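Local coordinates for lactococcal prophage ps3 protein 05 (Staphylococcus epidermidis ATCC 12228, PDB 3G8W) that is a probable acetyltransferase of the GNAT family, likely to move an acetyl group from acetyl-CoA to an acceptor that is not known, at residues 16-21 / 69-74; 45-50 / 55-60; 118-123 / 131-136; 28-33 / 153-158. One frame throughout, in Å; residues are numbered along the deposited sequence.

Interaction 1: residues 16-21 / 69-74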
loop_
_atom_site.group_PDB
_atom_site.type_symbol
_atom_site.label_atom_id
_atom_site.label_comp_id
_atom_site.label_asym_id
_atom_site.label_seq_id
_atom_site.Cartn_x
_atom_site.Cartn_y
_atom_site.Cartn_z
ATOM N N ASP B 16 2.024 26.358 -1.711
ATOM C CA ASP B 16 2.794 27.196 -2.634
ATOM C C ASP B 16 4.236 26.698 -2.783
ATOM O O ASP B 16 4.634 26.233 -3.860
ATOM C CB ASP B 16 2.771 28.667 -2.187
ATOM C CG ASP B 16 1.362 29.269 -2.198
ATOM O OD1 ASP B 16 0.390 28.481 -2.286
ATOM O OD2 ASP B 16 1.223 30.527 -2.112
ATOM N N SER B 17 5.000 26.771 -1.692
ATOM C CA SER B 17 6.402 26.363 -1.672
ATOM C C SER B 17 6.575 24.983 -2.256
ATOM O O SER B 17 7.592 24.700 -2.883
ATOM C CB SER B 17 6.938 26.345 -0.244
ATOM O OG SER B 17 6.694 27.573 0.402
ATOM N N TYR B 18 5.576 24.129 -2.050
ATOM C CA TYR B 18 5.688 22.712 -2.365
ATOM C C TYR B 18 5.546 22.411 -3.853
ATOM O O TYR B 18 6.064 21.404 -4.322
ATOM C CB TYR B 18 4.694 21.897 -1.528
ATOM C CG TYR B 18 4.908 20.404 -1.588
ATOM C CD1 TYR B 18 5.891 19.792 -0.824
ATOM C CD2 TYR B 18 4.118 19.602 -2.406
ATOM C CE1 TYR B 18 6.086 18.434 -0.883
ATOM C CE2 TYR B 18 4.303 18.239 -2.467
ATOM C CZ TYR B 18 5.290 17.659 -1.711
ATOM O OH TYR B 18 5.483 16.293 -1.779
ATOM N N ILE B 19 4.851 23.267 -4.597
ATOM C CA ILE B 19 4.813 23.119 -6.055
ATOM C C ILE B 19 6.138 23.574 -6.667
ATOM O O ILE B 19 6.706 22.875 -7.510
ATOM C CB ILE B 19 3.654 23.884 -6.721
ATOM C CG1 ILE B 19 2.383 23.810 -5.874
ATOM C CG2 ILE B 19 3.411 23.350 -8.129
ATOM C CD1 ILE B 19 2.026 22.405 -5.392
ATOM N N GLU B 20 6.623 24.740 -6.232
ATOM C CA GLU B 20 7.929 25.257 -6.655
ATOM C C GLU B 20 9.074 24.266 -6.447
ATOM O O GLU B 20 9.853 24.035 -7.366
ATOM C CB GLU B 20 8.247 26.593 -5.977
ATOM C CG GLU B 20 8.182 27.797 -6.914
ATOM C CD GLU B 20 9.400 27.906 -7.842
ATOM O OE1 GLU B 20 10.045 28.977 -7.854
ATOM O OE2 GLU B 20 9.710 26.930 -8.562
ATOM N N LEU B 21 9.163 23.672 -5.257
ATOM C CA LEU B 21 10.185 22.659 -4.984
ATOM C C LEU B 21 9.999 21.434 -5.871
ATOM O O LEU B 21 10.967 20.753 -6.200
ATOM C CB LEU B 21 10.194 22.240 -3.507
ATOM C CG LEU B 21 11.426 21.468 -3.005
ATOM C CD1 LEU B 21 12.615 22.388 -2.840
ATOM C CD2 LEU B 21 11.160 20.767 -1.701
ATOM N N THR B 69 12.276 17.888 0.866
ATOM C CA THR B 69 10.918 17.408 1.171
ATOM C C THR B 69 10.855 15.893 1.147
ATOM O O THR B 69 11.590 15.244 0.395
ATOM C CB THR B 69 9.880 17.962 0.172
ATOM O OG1 THR B 69 8.850 18.651 0.890
ATOM C CG2 THR B 69 9.272 16.855 -0.701
ATOM N N CYS B 70 9.974 15.322 1.960
ATOM C CA CYS B 70 9.748 13.890 1.909
ATOM C C CYS B 70 8.448 13.512 2.589
ATOM O O CYS B 70 8.128 14.067 3.631
ATOM C CB CYS B 70 10.901 13.177 2.577
ATOM S SG CYS B 70 10.873 11.446 2.237
ATOM N N THR B 71 7.699 12.575 2.012
ATOM C CA THR B 71 6.444 12.125 2.632
ATOM C C THR B 71 6.591 10.884 3.499
ATOM O O THR B 71 7.227 9.919 3.114
ATOM C CB THR B 71 5.344 11.843 1.595
ATOM O OG1 THR B 71 4.898 13.074 1.039
ATOM C CG2 THR B 71 4.154 11.179 2.241
ATOM N N LEU B 72 5.971 10.917 4.670
ATOM C CA LEU B 72 5.796 9.711 5.463
ATOM C C LEU B 72 4.337 9.292 5.429
ATOM O O LEU B 72 3.438 10.038 5.875
ATOM C CB LEU B 72 6.270 9.917 6.903
ATOM C CG LEU B 72 6.516 8.608 7.653
ATOM C CD1 LEU B 72 7.416 7.670 6.850
ATOM C CD2 LEU B 72 7.105 8.874 9.030
ATOM N N LYS B 73 4.104 8.107 4.880
ATOM C CA LYS B 73 2.755 7.554 4.806
ATOM C C LYS B 73 2.716 6.316 5.675
ATOM O O LYS B 73 3.272 5.282 5.333
ATOM C CB LYS B 73 2.362 7.243 3.351
ATOM C CG LYS B 73 0.864 7.114 3.099
ATOM C CD LYS B 73 0.284 5.722 3.449
ATOM C CE LYS B 73 -1.272 5.806 3.625
ATOM N NZ LYS B 73 -1.947 4.577 4.207
ATOM N N GLN B 74 2.106 6.446 6.836
ATOM C CA GLN B 74 1.943 5.326 7.738
ATOM C C GLN B 74 0.700 4.541 7.298
ATOM O O GLN B 74 -0.238 5.113 6.763
ATOM C CB GLN B 74 1.823 5.837 9.162
ATOM C CG GLN B 74 1.918 4.773 10.197
ATOM C CD GLN B 74 1.612 5.287 11.579
ATOM O OE1 GLN B 74 1.378 6.481 11.778
ATOM N NE2 GLN B 74 1.613 4.392 12.547
#

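Interaction 2: residues 45-50 / 55-60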
loop_
_atom_site.group_PDB
_atom_site.type_symbol
_atom_site.label_atom_id
_atom_site.label_comp_id
_atom_site.label_asym_id
_atom_site.label_seq_id
_atom_site.Cartn_x
_atom_site.Cartn_y
_atom_site.Cartn_z
ATOM N N LYS B 45 -3.564 18.744 -1.022
ATOM C CA LYS B 45 -4.216 19.514 0.032
ATOM C C LYS B 45 -4.686 18.548 1.122
ATOM O O LYS B 45 -4.554 18.829 2.319
ATOM C CB LYS B 45 -5.382 20.305 -0.557
ATOM C CG LYS B 45 -5.321 21.800 -0.303
ATOM C CD LYS B 45 -6.056 22.550 -1.403
ATOM C CE LYS B 45 -5.942 24.049 -1.229
ATOM N NZ LYS B 45 -6.587 24.777 -2.353
ATOM N N THR B 46 -5.207 17.404 0.683
ATOM C CA THR B 46 -5.533 16.294 1.563
ATOM C C THR B 46 -4.319 15.938 2.424
ATOM O O THR B 46 -4.374 16.074 3.649
ATOM C CB THR B 46 -5.991 15.043 0.750
ATOM O OG1 THR B 46 -7.062 15.394 -0.136
ATOM C CG2 THR B 46 -6.450 13.922 1.666
ATOM N N ILE B 47 -3.222 15.526 1.778
ATOM C CA ILE B 47 -2.032 15.067 2.486
ATOM C C ILE B 47 -1.514 16.140 3.442
ATOM O O ILE B 47 -1.170 15.850 4.588
ATOM C CB ILE B 47 -0.919 14.613 1.512
ATOM C CG1 ILE B 47 -1.428 13.508 0.576
ATOM C CG2 ILE B 47 0.300 14.103 2.283
ATOM C CD1 ILE B 47 -0.550 13.257 -0.658
ATOM N N LEU B 48 -1.509 17.380 2.967
ATOM C CA LEU B 48 -0.974 18.514 3.714
ATOM C C LEU B 48 -1.744 18.876 4.999
ATOM O O LEU B 48 -1.179 19.496 5.919
ATOM C CB LEU B 48 -0.877 19.731 2.792
ATOM C CG LEU B 48 0.277 19.733 1.798
ATOM C CD1 LEU B 48 -0.007 20.700 0.680
ATOM C CD2 LEU B 48 1.578 20.086 2.502
ATOM N N SER B 49 -3.026 18.503 5.046
ATOM C CA SER B 49 -3.876 18.695 6.223
ATOM C C SER B 49 -3.477 17.773 7.387
ATOM O O SER B 49 -2.851 16.729 7.188
ATOM C CB SER B 49 -5.338 18.451 5.842
ATOM O OG SER B 49 -6.231 19.021 6.792
ATOM N N ASN B 50 -3.840 18.177 8.600
ATOM C CA ASN B 50 -3.633 17.365 9.809
ATOM C C ASN B 50 -4.777 16.368 10.135
ATOM O O ASN B 50 -4.660 15.549 11.062
ATOM C CB ASN B 50 -3.350 18.281 11.000
ATOM C CG ASN B 50 -3.961 19.659 10.825
ATOM O OD1 ASN B 50 -3.242 20.644 10.687
ATOM N ND2 ASN B 50 -5.289 19.732 10.794
ATOM N N TRP B 55 -0.522 10.741 7.117
ATOM C CA TRP B 55 0.011 11.046 5.789
ATOM C C TRP B 55 0.785 12.373 5.840
ATOM O O TRP B 55 0.192 13.448 5.671
ATOM C CB TRP B 55 -1.147 11.129 4.785
ATOM C CG TRP B 55 -0.814 10.670 3.391
ATOM C CD1 TRP B 55 0.427 10.509 2.848
ATOM C CD2 TRP B 55 -1.748 10.346 2.353
ATOM N NE1 TRP B 55 0.323 10.087 1.545
ATOM C CE2 TRP B 55 -1.005 9.982 1.219
ATOM C CE3 TRP B 55 -3.148 10.321 2.278
ATOM C CZ2 TRP B 55 -1.613 9.601 0.018
ATOM C CZ3 TRP B 55 -3.747 9.945 1.087
ATOM C CH2 TRP B 55 -2.982 9.597 -0.027
ATOM N N ASN B 56 2.095 12.299 6.078
ATOM C CA ASN B 56 2.858 13.493 6.451
ATOM C C ASN B 56 4.020 13.879 5.563
ATOM O O ASN B 56 4.961 13.111 5.381
ATOM C CB ASN B 56 3.365 13.358 7.881
ATOM C CG ASN B 56 2.244 13.335 8.903
ATOM O OD1 ASN B 56 1.060 13.248 8.562
ATOM N ND2 ASN B 56 2.619 13.419 10.173
ATOM N N ILE B 57 3.960 15.075 5.012
ATOM C CA ILE B 57 5.065 15.619 4.268
ATOM C C ILE B 57 5.953 16.431 5.215
ATOM O O ILE B 57 5.480 17.354 5.890
ATOM C CB ILE B 57 4.569 16.554 3.166
ATOM C CG1 ILE B 57 3.676 15.805 2.188
ATOM C CG2 ILE B 57 5.750 17.189 2.426
ATOM C CD1 ILE B 57 3.207 16.665 1.044
ATOM N N PHE B 58 7.245 16.108 5.254
ATOM C CA PHE B 58 8.188 16.958 5.978
ATOM C C PHE B 58 9.009 17.819 5.043
ATOM O O PHE B 58 9.323 17.391 3.927
ATOM C CB PHE B 58 9.134 16.128 6.807
ATOM C CG PHE B 58 8.480 15.402 7.925
ATOM C CD1 PHE B 58 8.620 15.856 9.227
ATOM C CD2 PHE B 58 7.768 14.229 7.687
ATOM C CE1 PHE B 58 8.043 15.156 10.269
ATOM C CE2 PHE B 58 7.177 13.521 8.731
ATOM C CZ PHE B 58 7.313 13.973 10.017
ATOM N N GLY B 59 9.372 19.015 5.509
ATOM C CA GLY B 59 10.231 19.926 4.745
ATOM C C GLY B 59 11.456 20.411 5.498
ATOM O O GLY B 59 11.400 20.618 6.706
ATOM N N ALA B 60 12.572 20.564 4.785
ATOM C CA ALA B 60 13.753 21.247 5.328
ATOM C C ALA B 60 13.797 22.697 4.825
ATOM O O ALA B 60 13.582 22.964 3.636
ATOM C CB ALA B 60 15.013 20.517 4.958
HETATM O O HOH W 1 -0.844 15.296 7.118
#

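Interaction 3: residues 118-123 / 131-136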
loop_
_atom_site.group_PDB
_atom_site.type_symbol
_atom_site.label_atom_id
_atom_site.label_comp_id
_atom_site.label_asym_id
_atom_site.label_seq_id
_atom_site.Cartn_x
_atom_site.Cartn_y
_atom_site.Cartn_z
ATOM N N LEU B 118 10.413 1.134 8.236
ATOM C CA LEU B 118 10.236 2.034 7.099
ATOM C C LEU B 118 10.582 1.323 5.809
ATOM O O LEU B 118 11.569 0.570 5.756
ATOM C CB LEU B 118 11.103 3.279 7.230
ATOM C CG LEU B 118 10.785 4.177 8.429
ATOM C CD1 LEU B 118 11.754 5.361 8.506
ATOM C CD2 LEU B 118 9.349 4.666 8.419
HETATM N N MSE B 119 9.758 1.557 4.785
HETATM C CA MSE B 119 10.017 1.084 3.449
HETATM C C MSE B 119 10.004 2.207 2.411
HETATM O O MSE B 119 9.279 3.199 2.528
HETATM C CB MSE B 119 8.998 0.028 3.048
HETATM C CG MSE B 119 9.280 -1.370 3.535
HETATM SE SE MSE B 119 7.569 -2.259 3.800
HETATM C CE MSE B 119 7.050 -2.740 2.012
ATOM N N ILE B 120 10.799 2.019 1.373
ATOM C CA ILE B 120 10.813 2.907 0.231
ATOM C C ILE B 120 10.989 2.062 -1.017
ATOM O O ILE B 120 11.739 1.088 -1.018
ATOM C CB ILE B 120 11.906 4.018 0.359
ATOM C CG1 ILE B 120 11.775 5.047 -0.757
ATOM C CG2 ILE B 120 13.344 3.451 0.520
ATOM C CD1 ILE B 120 12.186 6.456 -0.284
ATOM N N ALA B 121 10.241 2.413 -2.056
ATOM C CA ALA B 121 10.370 1.795 -3.363
ATOM C C ALA B 121 11.158 2.756 -4.223
ATOM O O ALA B 121 10.781 3.927 -4.371
ATOM C CB ALA B 121 9.005 1.533 -3.965
ATOM N N ILE B 122 12.276 2.275 -4.767
ATOM C CA ILE B 122 13.144 3.098 -5.629
ATOM C C ILE B 122 13.234 2.472 -7.001
ATOM O O ILE B 122 13.386 1.252 -7.108
ATOM C CB ILE B 122 14.555 3.244 -5.047
ATOM C CG1 ILE B 122 14.470 3.887 -3.659
ATOM C CG2 ILE B 122 15.376 4.113 -5.949
ATOM C CD1 ILE B 122 15.680 3.708 -2.754
ATOM N N ALA B 123 13.123 3.310 -8.036
ATOM C CA ALA B 123 13.211 2.872 -9.435
ATOM C C ALA B 123 14.543 2.201 -9.712
ATOM O O ALA B 123 15.595 2.782 -9.485
ATOM C CB ALA B 123 13.019 4.045 -10.368
ATOM N N VAL B 131 22.107 4.215 -3.450
ATOM C CA VAL B 131 23.297 4.563 -2.697
ATOM C C VAL B 131 22.978 5.492 -1.501
ATOM O O VAL B 131 23.402 5.243 -0.364
ATOM C CB VAL B 131 24.354 5.225 -3.606
ATOM C CG1 VAL B 131 25.556 5.632 -2.790
ATOM C CG2 VAL B 131 24.754 4.285 -4.713
ATOM N N PHE B 132 22.235 6.559 -1.743
ATOM C CA PHE B 132 21.856 7.400 -0.642
ATOM C C PHE B 132 21.137 6.628 0.484
ATOM O O PHE B 132 21.616 6.604 1.628
ATOM C CB PHE B 132 21.022 8.565 -1.130
ATOM C CG PHE B 132 20.655 9.528 -0.050
ATOM C CD1 PHE B 132 21.622 10.354 0.511
ATOM C CD2 PHE B 132 19.326 9.608 0.403
ATOM C CE1 PHE B 132 21.279 11.244 1.514
ATOM C CE2 PHE B 132 18.958 10.498 1.423
ATOM C CZ PHE B 132 19.920 11.330 1.984
ATOM N N PHE B 133 20.010 5.983 0.168
ATOM C CA PHE B 133 19.169 5.404 1.238
ATOM C C PHE B 133 19.852 4.238 1.860
ATOM O O PHE B 133 19.650 3.899 3.016
ATOM C CB PHE B 133 17.774 5.030 0.741
ATOM C CG PHE B 133 16.918 6.230 0.499
ATOM C CD1 PHE B 133 16.273 6.858 1.571
ATOM C CD2 PHE B 133 16.805 6.773 -0.788
ATOM C CE1 PHE B 133 15.507 8.007 1.374
ATOM C CE2 PHE B 133 16.032 7.903 -1.012
ATOM C CZ PHE B 133 15.375 8.534 0.071
ATOM N N SER B 134 20.702 3.646 1.065
ATOM C CA SER B 134 21.410 2.503 1.487
ATOM C C SER B 134 22.420 2.969 2.531
ATOM O O SER B 134 22.649 2.318 3.553
ATOM C CB SER B 134 22.061 1.941 0.268
ATOM O OG SER B 134 23.050 1.082 0.667
ATOM N N SER B 135 22.982 4.141 2.291
ATOM C CA SER B 135 24.001 4.679 3.163
ATOM C C SER B 135 23.360 5.103 4.472
ATOM O O SER B 135 24.038 5.265 5.483
ATOM C CB SER B 135 24.666 5.861 2.502
ATOM O OG SER B 135 24.051 7.053 2.900
ATOM N N ILE B 136 22.047 5.273 4.457
ATOM C CA ILE B 136 21.348 5.601 5.672
ATOM C C ILE B 136 21.085 4.357 6.553
ATOM O O ILE B 136 21.029 4.464 7.779
ATOM C CB ILE B 136 20.099 6.432 5.359
ATOM C CG1 ILE B 136 20.538 7.872 5.147
ATOM C CG2 ILE B 136 19.072 6.343 6.453
ATOM C CD1 ILE B 136 19.593 8.629 4.294
#

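Interaction 4: residues 28-33 / 153-158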
loop_
_atom_site.group_PDB
_atom_site.type_symbol
_atom_site.label_atom_id
_atom_site.label_comp_id
_atom_site.label_asym_id
_atom_site.label_seq_id
_atom_site.Cartn_x
_atom_site.Cartn_y
_atom_site.Cartn_z
ATOM N N ASN B 28 14.337 15.487 -12.606
ATOM C CA ASN B 28 15.506 14.730 -13.093
ATOM C C ASN B 28 15.079 13.696 -14.125
ATOM O O ASN B 28 15.140 13.925 -15.333
ATOM C CB ASN B 28 16.137 13.954 -11.930
ATOM C CG ASN B 28 17.474 14.502 -11.511
ATOM O OD1 ASN B 28 17.546 15.487 -10.777
ATOM N ND2 ASN B 28 18.549 13.840 -11.942
ATOM N N TYR B 29 14.650 12.546 -13.602
ATOM C CA TYR B 29 14.173 11.421 -14.393
ATOM C C TYR B 29 12.767 11.704 -14.911
ATOM O O TYR B 29 12.060 12.552 -14.368
ATOM C CB TYR B 29 14.168 10.145 -13.541
ATOM C CG TYR B 29 15.539 9.689 -13.057
ATOM C CD1 TYR B 29 16.322 8.823 -13.828
ATOM C CD2 TYR B 29 16.044 10.107 -11.819
ATOM C CE1 TYR B 29 17.577 8.389 -13.381
ATOM C CE2 TYR B 29 17.302 9.682 -11.369
ATOM C CZ TYR B 29 18.059 8.825 -12.156
ATOM O OH TYR B 29 19.294 8.402 -11.719
ATOM N N GLU B 30 12.373 10.982 -15.958
ATOM C CA GLU B 30 11.069 11.157 -16.611
ATOM C C GLU B 30 9.873 10.853 -15.697
ATOM O O GLU B 30 8.792 11.410 -15.891
ATOM C CB GLU B 30 10.988 10.336 -17.909
ATOM C CG GLU B 30 11.395 8.868 -17.763
ATOM C CD GLU B 30 11.341 8.109 -19.077
ATOM O OE1 GLU B 30 10.224 7.832 -19.564
ATOM O OE2 GLU B 30 12.421 7.777 -19.614
ATOM N N TRP B 31 10.074 9.966 -14.721
ATOM C CA TRP B 31 9.117 9.751 -13.635
ATOM C C TRP B 31 8.771 11.110 -13.044
ATOM O O TRP B 31 7.613 11.533 -13.081
ATOM C CB TRP B 31 9.728 8.865 -12.542
ATOM C CG TRP B 31 8.803 8.514 -11.377
ATOM C CD1 TRP B 31 7.520 8.972 -11.149
ATOM C CD2 TRP B 31 9.113 7.645 -10.274
ATOM N NE1 TRP B 31 7.019 8.429 -9.985
ATOM C CE2 TRP B 31 7.975 7.615 -9.427
ATOM C CE3 TRP B 31 10.241 6.880 -9.922
ATOM C CZ2 TRP B 31 7.937 6.846 -8.253
ATOM C CZ3 TRP B 31 10.203 6.122 -8.749
ATOM C CH2 TRP B 31 9.058 6.110 -7.935
ATOM N N ASP B 32 9.803 11.794 -12.542
ATOM C CA ASP B 32 9.689 13.078 -11.840
ATOM C C ASP B 32 8.974 14.139 -12.688
ATOM O O ASP B 32 8.250 14.987 -12.163
ATOM C CB ASP B 32 11.086 13.555 -11.389
ATOM C CG ASP B 32 11.910 12.443 -10.696
ATOM O OD1 ASP B 32 11.297 11.558 -10.058
ATOM O OD2 ASP B 32 13.168 12.448 -10.779
ATOM N N ARG B 33 9.169 14.060 -14.000
ATOM C CA ARG B 33 8.507 14.940 -14.963
ATOM C C ARG B 33 7.027 14.609 -15.162
ATOM O O ARG B 33 6.201 15.512 -15.285
ATOM C CB ARG B 33 9.250 14.918 -16.304
ATOM C CG ARG B 33 10.312 15.990 -16.403
ATOM C CD ARG B 33 11.444 15.647 -17.353
ATOM N NE ARG B 33 11.088 15.851 -18.756
ATOM C CZ ARG B 33 10.844 14.868 -19.620
ATOM N NH1 ARG B 33 10.529 15.152 -20.879
ATOM N NH2 ARG B 33 10.920 13.599 -19.229
ATOM N N GLU B 153 5.168 2.479 -20.911
ATOM C CA GLU B 153 6.579 2.226 -20.701
ATOM C C GLU B 153 6.718 1.843 -19.233
ATOM O O GLU B 153 6.193 2.553 -18.369
ATOM C CB GLU B 153 7.333 3.524 -20.979
ATOM C CG GLU B 153 8.607 3.386 -21.808
ATOM C CD GLU B 153 9.846 3.281 -20.932
ATOM O OE1 GLU B 153 10.958 3.219 -21.496
ATOM O OE2 GLU B 153 9.704 3.267 -19.682
ATOM N N TYR B 154 7.403 0.733 -18.939
ATOM C CA TYR B 154 7.442 0.186 -17.552
ATOM C C TYR B 154 8.724 0.455 -16.767
ATOM O O TYR B 154 9.748 0.700 -17.346
ATOM C CB TYR B 154 7.193 -1.331 -17.552
ATOM C CG TYR B 154 5.832 -1.778 -18.037
ATOM C CD1 TYR B 154 4.809 -2.089 -17.128
ATOM C CD2 TYR B 154 5.577 -1.916 -19.400
ATOM C CE1 TYR B 154 3.590 -2.512 -17.557
ATOM C CE2 TYR B 154 4.343 -2.337 -19.848
ATOM C CZ TYR B 154 3.356 -2.630 -18.924
ATOM O OH TYR B 154 2.137 -3.043 -19.386
ATOM N N PHE B 155 8.651 0.376 -15.447
ATOM C CA PHE B 155 9.814 0.554 -14.587
ATOM C C PHE B 155 9.831 -0.422 -13.412
ATOM O O PHE B 155 8.841 -0.580 -12.708
ATOM C CB PHE B 155 9.882 1.995 -14.071
ATOM C CG PHE B 155 9.844 3.004 -15.159
ATOM C CD1 PHE B 155 11.026 3.411 -15.780
ATOM C CD2 PHE B 155 8.628 3.513 -15.610
ATOM C CE1 PHE B 155 11.011 4.334 -16.836
ATOM C CE2 PHE B 155 8.585 4.434 -16.659
ATOM C CZ PHE B 155 9.782 4.849 -17.277
ATOM N N ASP B 156 10.961 -1.085 -13.219
ATOM C CA ASP B 156 11.175 -1.964 -12.072
ATOM C C ASP B 156 11.480 -1.173 -10.797
ATOM O O ASP B 156 11.975 -0.050 -10.859
ATOM C CB ASP B 156 12.315 -2.953 -12.356
ATOM C CG ASP B 156 12.057 -3.795 -13.567
ATOM O OD1 ASP B 156 10.882 -3.979 -13.963
ATOM O OD2 ASP B 156 13.042 -4.295 -14.128
ATOM N N GLU B 157 11.196 -1.752 -9.640
ATOM C CA GLU B 157 11.540 -1.049 -8.415
ATOM C C GLU B 157 12.204 -1.966 -7.419
ATOM O O GLU B 157 11.893 -3.170 -7.350
ATOM C CB GLU B 157 10.317 -0.338 -7.782
ATOM C CG GLU B 157 9.944 1.006 -8.456
ATOM C CD GLU B 157 8.663 1.662 -7.896
ATOM O OE1 GLU B 157 8.296 2.783 -8.350
ATOM O OE2 GLU B 157 8.015 1.059 -7.014
ATOM N N ASN B 158 13.130 -1.390 -6.663
ATOM C CA ASN B 158 13.755 -2.099 -5.565
ATOM C C ASN B 158 13.133 -1.572 -4.308
ATOM O O ASN B 158 13.059 -0.365 -4.085
ATOM C CB ASN B 158 15.277 -1.945 -5.546
ATOM C CG ASN B 158 15.985 -2.934 -6.467
ATOM O OD1 ASN B 158 16.535 -2.549 -7.486
ATOM N ND2 ASN B 158 15.965 -4.207 -6.114
#

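Interaction 1: residues 16-21 / 69-74
Tyr18 and Leu21 of helix 15-24 close on Thr69, near the middle of strand 65-74. The helix is part of the helical link between strands 6-9 and 55-62 of the GNAT fold. Thr69 fills the close part of the contact. Its OG1 lies at the edge of the Tyr18 ring, in the ring plane, 3.3 Å from Tyr18 CE1. Its methyl takes the same corner, with Thr69 CG2 3.6 Å from Tyr18 CE1. The two side chains cross at about a right angle. Tyr18 reaches the strand because CG stands anti to the backbone N (chi1 -169°), which carries the ring forward from the helix. Leu21 meets the threonine with one methyl: Leu21 CD2 is 3.6 Å from Thr69 CB, and the two side chains run past each other in opposite directions.

Further along the strand the contact thins. Thr71 OG1 is still 4.3 Å from Tyr18 OH. Asp16 and Glu20 of the helix are exposed. The segment axes come no closer than 10.9 Å and make an angle of 111°, so the helix runs across the strand and not along it. Ile57 and Phe90 from the flanking strands also touch Tyr18 and Thr69. The join of helix to sheet therefore rests on van der Waals contact, and the buried hydroxyl of Thr69 has a weak hydrogen bond to Phe58 O of the neighbouring strand.

Interaction 2: residues 45-50 / 55-60
Ile47, Trp55 and Ile57 make most of this contact between the end of helix 41-48 and the start of strand 55-62. Ile47 lies over one face of the Trp55 indole. Its CG1 is 3.7 Å from the centroid of the six-membered ring of Trp55 and 17° off the ring normal, a CH-pi contact. The Ile47 side chain lies aslant the indole: its CD1 is 3.8 Å from Trp55 CE2, and its CG2 is 3.6 Å from Trp55 CD1. Ile47 CG1 stands anti to its carbonyl carbon (chi1 -57°), which sends the CG1-CD1 arm over the benzo ring and leaves CG2 for the pyrrole end.

Ile57 meets the same CG2 methyl of Ile47 from another direction, with Ile47 CG2 3.8 Å from Ile57 CG1. Leu48 adds a looser touch, its CD2 4.1 Å from Ile57 CD1. Beyond the helix end, a water lies between Ser49 O and Trp55 O and can donate to both, although other acceptors compete for its protons.

Thr52 OG1 lies within bonding reach of both Thr46 O and Ser49 O, which must share its one proton. Helix 41-48 is the last helix of the GNAT link between strands 6-9 and 55-62. Ile57 also touches Thr69 and Thr71 of strand 65-74 and Tyr18 of helix 15-24. Helices 15-24 and 41-48 thus share one face of the sheet.

Interaction 3: residues 118-123 / 131-136
Ile120 sets its CD1 over one face of the Phe133 ring, offset toward the rim. The contact joins strand 117-123 to helix 127-136, consecutive elements of the GNAT fold, and packs the helix on the sheet. Ile120 CD1 is 4.1 Å from the centroid of the Phe133 ring and 22° off its normal, a CH-pi contact; the nearest ring atom is Phe133 CZ, 3.8 Å from the same methyl. With CG1 anti to the backbone N (chi1 -172°), Ile120 sends CD1 out from the strand to the ring, and the side chains cross at about a right angle.

Ile122, two residues on, points to the same side of the strand. Its CD1 meets the ring obliquely, 3.8 Å from Phe133 CD2. Phe133 is therefore touched by both isoleucines, one near the tip of the ring and one nearer its root. The opposite face of the Phe133 ring is taken by Phe132 CD2, and Asn89 of strand 83-91 also touches Phe133.

On the helix side, Phe132 and Ile136 continue toward helix 96-112. Ser135 OG takes a hydrogen bond from Arg100 NH1 of that helix and itself donates to Phe132 O at 2.8 Å, in the carbonyl plane and on a lone pair.

Interaction 4: residues 28-33 / 153-158
Phe155 and Trp31 are the two rings of this contact, and each meets a glutamate. At the edge of the Phe155 ring, near its plane, lies Glu30 OE1, 3.8 Å from Phe155 CZ. The Glu30 carboxylate is turned 71° from the ring plane. Trp31 meets Glu157 from an oblique direction: Glu157 OE1 is 3.4 Å from Trp31 CH2, with indole and carboxylate planes 24° apart. The Trp31 CG is anti to the backbone N (chi1 -177°), which carries the far end of the indole toward the strand.

These are van der Waals contacts of oxygen with ring carbon. Glu157 OE1 has its hydrogen bond with Ser148 OG of strand 139-150. Glu30 OE1 also lies 4.6 Å from Glu153 OE2, a pair of like charges that probably disfavour each other at this exposed edge. Tyr29 is the N-cap residue of helix 30-37; its N bonds Asp32 OD2 at 3.2 Å, from above the carboxylate plane.

The contact brings helix 30-37, from the link between strands 6-9 and 55-62, to the C-terminal part of the GNAT sheet. There strand 153-163 pairs with strands 139-150 and 117-123. Trp31 also touches Ala123 of strand 117-123.

All four contacts pack helices on the same mixed sheet. Interactions 1 and 2 are close, with centres 7 Å apart, on adjacent antiparallel strands: Cys70 O lies 2.8 Å from Phe58 N, a probable hydrogen bond. Interactions 3 and 4, with centres 15 Å apart, also meet on neighbouring antiparallel strands, where Ile122 O is 2.7 Å from Asn158 N, a probable hydrogen bond. Centres of interactions 2 and 4 are about 23 Å apart, yet Leu72 and Leu118 still link interactions 1 and 3. A bound 2-[N-cyclohexylamino]ethane sulfonic acid, probably from the crystallisation liquor, lies about 3 Å from the Trp55 side chain and 5 Å from that of Thr71, and may mark a pocket there.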